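Local structure of glycosyl hydrolase, family 38 (Enterococcus faecalis, 5KBP) at residues T792-Y797 and F848-Q853. The protein probably hydrolyses alpha-mannosidic linkages, as a family 38 glycoside hydrolase, and binds calcium. Residues are numbered along the deposited sequence; the frame is centred on the assembly and turned at random.
Sequences TYQQAY and FNLTAQ. With SO4 (sulfate ion), chain I.
Y797, on helix 789-799, and L850, just past the end of strand 843-849, reach past each other in opposite directions. Along the Y797 side chain, chi1 of -63° sets CG anti to the carbonyl carbon, and the ring heads for the loop. One ring face has the carbonyl oxygen of Y793 over its rim, one helical turn back. Further out, CE2 lies 4.2 Å from CD2 of L850, a methyl that sits at the ring's edge, near its plane. CZ approaches CZ of F848 at 4.4 Å. The tip, OH, lies 4.0 Å from CD2 of L850 and 3.8 Å from CZ of F848, in the plane of the F848 ring and at its edge, while its hydrogen bond goes to D690. The other methyl of L850, CD1, brushes CG of Q794 at 4.3 Å, and NE2 of Q794 donates to the carbonyl oxygen of I829.

In the turn, OD1 of N849 accepts hydrogen bonds from N of T851 (an Asx turn) and from OG1 of T851. Between helix and C-terminal beta sandwich, then, the touch is slight and van der Waals in kind, a hydroxyl laid against carbon, and Y797 OH and Q794 NE2 find their hydrogen-bond partners outside it.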
loop_
_atom_site.group_PDB
_atom_site.type_symbol
_atom_site.label_atom_id
_atom_site.label_comp_id
_atom_site.label_asym_id
_atom_site.label_seq_id
_atom_site.Cartn_x
_atom_site.Cartn_y
_atom_site.Cartn_z
ATOM N N THR A 792 33.359 -12.472 -15.780
ATOM C CA THR A 792 32.108 -13.115 -15.393
ATOM C C THR A 792 31.334 -12.270 -14.392
ATOM O O THR A 792 30.102 -12.360 -14.329
ATOM C CB THR A 792 32.386 -14.501 -14.810
ATOM O OG1 THR A 792 33.022 -14.367 -13.531
ATOM C CG2 THR A 792 33.294 -15.290 -15.739
ATOM N N TYR A 793 32.033 -11.450 -13.605
ATOM C CA TYR A 793 31.345 -10.565 -12.671
ATOM C C TYR A 793 30.650 -9.429 -13.408
ATOM O O TYR A 793 29.521 -9.056 -13.067
ATOM C CB TYR A 793 32.330 -10.004 -11.644
ATOM C CG TYR A 793 32.999 -11.039 -10.764
ATOM C CD1 TYR A 793 32.586 -12.366 -10.767
ATOM C CD2 TYR A 793 34.039 -10.680 -9.919
ATOM C CE1 TYR A 793 33.198 -13.305 -9.960
ATOM C CE2 TYR A 793 34.655 -11.610 -9.108
ATOM C CZ TYR A 793 34.231 -12.920 -9.133
ATOM O OH TYR A 793 34.843 -13.848 -8.326
ATOM N N GLN A 794 31.312 -8.866 -14.422
ATOM C CA GLN A 794 30.716 -7.782 -15.196
ATOM C C GLN A 794 29.476 -8.260 -15.943
ATOM O O GLN A 794 28.436 -7.591 -15.935
ATOM C CB GLN A 794 31.746 -7.207 -16.170
ATOM C CG GLN A 794 32.896 -6.467 -15.501
ATOM C CD GLN A 794 33.875 -5.883 -16.503
ATOM O OE1 GLN A 794 34.338 -6.573 -17.411
ATOM N NE2 GLN A 794 34.187 -4.602 -16.345
ATOM N N GLN A 795 29.571 -9.419 -16.599
ATOM C CA GLN A 795 28.410 -9.972 -17.290
ATOM C C GLN A 795 27.323 -10.392 -16.307
ATOM O O GLN A 795 26.140 -10.411 -16.667
ATOM C CB GLN A 795 28.831 -11.157 -18.161
ATOM C CG GLN A 795 29.737 -10.782 -19.325
ATOM N N ALA A 796 27.700 -10.730 -15.072
ATOM C CA ALA A 796 26.696 -10.995 -14.046
ATOM C C ALA A 796 25.944 -9.723 -13.680
ATOM O O ALA A 796 24.721 -9.749 -13.498
ATOM C CB ALA A 796 27.355 -11.609 -12.811
ATOM N N TYR A 797 26.658 -8.600 -13.565
ATOM C CA TYR A 797 25.990 -7.312 -13.414
ATOM C C TYR A 797 25.151 -6.989 -14.642
ATOM O O TYR A 797 24.049 -6.438 -14.527
ATOM C CB TYR A 797 27.018 -6.204 -13.182
ATOM C CG TYR A 797 27.823 -6.332 -11.910
ATOM C CD1 TYR A 797 27.228 -6.731 -10.722
ATOM C CD2 TYR A 797 29.181 -6.046 -11.900
ATOM C CE1 TYR A 797 27.969 -6.844 -9.557
ATOM C CE2 TYR A 797 29.928 -6.155 -10.743
ATOM C CZ TYR A 797 29.317 -6.554 -9.574
ATOM O OH TYR A 797 30.058 -6.665 -8.421
ATOM N N PHE A 848 33.644 1.287 -9.429
ATOM C CA PHE A 848 34.545 0.837 -8.378
ATOM C C PHE A 848 35.449 -0.266 -8.904
ATOM O O PHE A 848 35.081 -1.017 -9.809
ATOM C CB PHE A 848 33.779 0.356 -7.138
ATOM C CG PHE A 848 33.015 -0.922 -7.345
ATOM C CD1 PHE A 848 31.828 -0.930 -8.057
ATOM C CD2 PHE A 848 33.474 -2.112 -6.804
ATOM C CE1 PHE A 848 31.119 -2.104 -8.239
ATOM C CE2 PHE A 848 32.770 -3.288 -6.980
ATOM C CZ PHE A 848 31.592 -3.284 -7.700
ATOM N N ASN A 849 36.643 -0.349 -8.321
ATOM C CA ASN A 849 37.604 -1.381 -8.682
ATOM C C ASN A 849 37.176 -2.720 -8.096
ATOM O O ASN A 849 36.803 -2.805 -6.921
ATOM C CB ASN A 849 38.998 -1.004 -8.178
ATOM C CG ASN A 849 40.098 -1.847 -8.798
ATOM O OD1 ASN A 849 39.848 -2.923 -9.345
ATOM N ND2 ASN A 849 41.330 -1.362 -8.707
ATOM N N LEU A 850 37.231 -3.764 -8.918
ATOM C CA LEU A 850 36.891 -5.110 -8.479
ATOM C C LEU A 850 38.080 -5.866 -7.901
ATOM O O LEU A 850 37.879 -6.886 -7.234
ATOM C CB LEU A 850 36.303 -5.911 -9.647
ATOM C CG LEU A 850 34.981 -5.428 -10.248
ATOM C CD1 LEU A 850 34.713 -6.115 -11.578
ATOM C CD2 LEU A 850 33.839 -5.684 -9.280
ATOM N N THR A 851 39.302 -5.394 -8.130
ATOM C CA THR A 851 40.513 -6.109 -7.753
ATOM C C THR A 851 41.261 -5.354 -6.658
ATOM O O THR A 851 40.880 -4.254 -6.246
ATOM C CB THR A 851 41.417 -6.318 -8.970
ATOM O OG1 THR A 851 42.086 -5.091 -9.288
ATOM C CG2 THR A 851 40.595 -6.751 -10.163
ATOM N N ALA A 852 42.349 -5.965 -6.192
ATOM C CA ALA A 852 43.226 -5.375 -5.192
ATOM C C ALA A 852 44.446 -4.703 -5.807
ATOM O O ALA A 852 45.388 -4.368 -5.081
ATOM C CB ALA A 852 43.669 -6.438 -4.185
ATOM N N GLN A 853 44.453 -4.498 -7.122
ATOM C CA GLN A 853 45.563 -3.860 -7.813
ATOM C C GLN A 853 45.147 -2.497 -8.349
ATOM O O GLN A 853 43.970 -2.250 -8.628
ATOM C CB GLN A 853 46.072 -4.726 -8.971
ATOM C CG GLN A 853 46.945 -5.896 -8.549
ATOM C CD GLN A 853 46.146 -7.042 -7.965
ATOM O OE1 GLN A 853 46.422 -7.502 -6.857
ATOM N NE2 GLN A 853 45.157 -7.515 -8.712
HETATM S S SO4 I . 43.247 -9.883 -6.965
HETATM O O1 SO4 I . 42.816 -11.256 -6.717
HETATM O O2 SO4 I . 42.980 -9.528 -8.356
HETATM O O3 SO4 I . 44.679 -9.774 -6.703
HETATM O O4 SO4 I . 42.521 -8.975 -6.081
#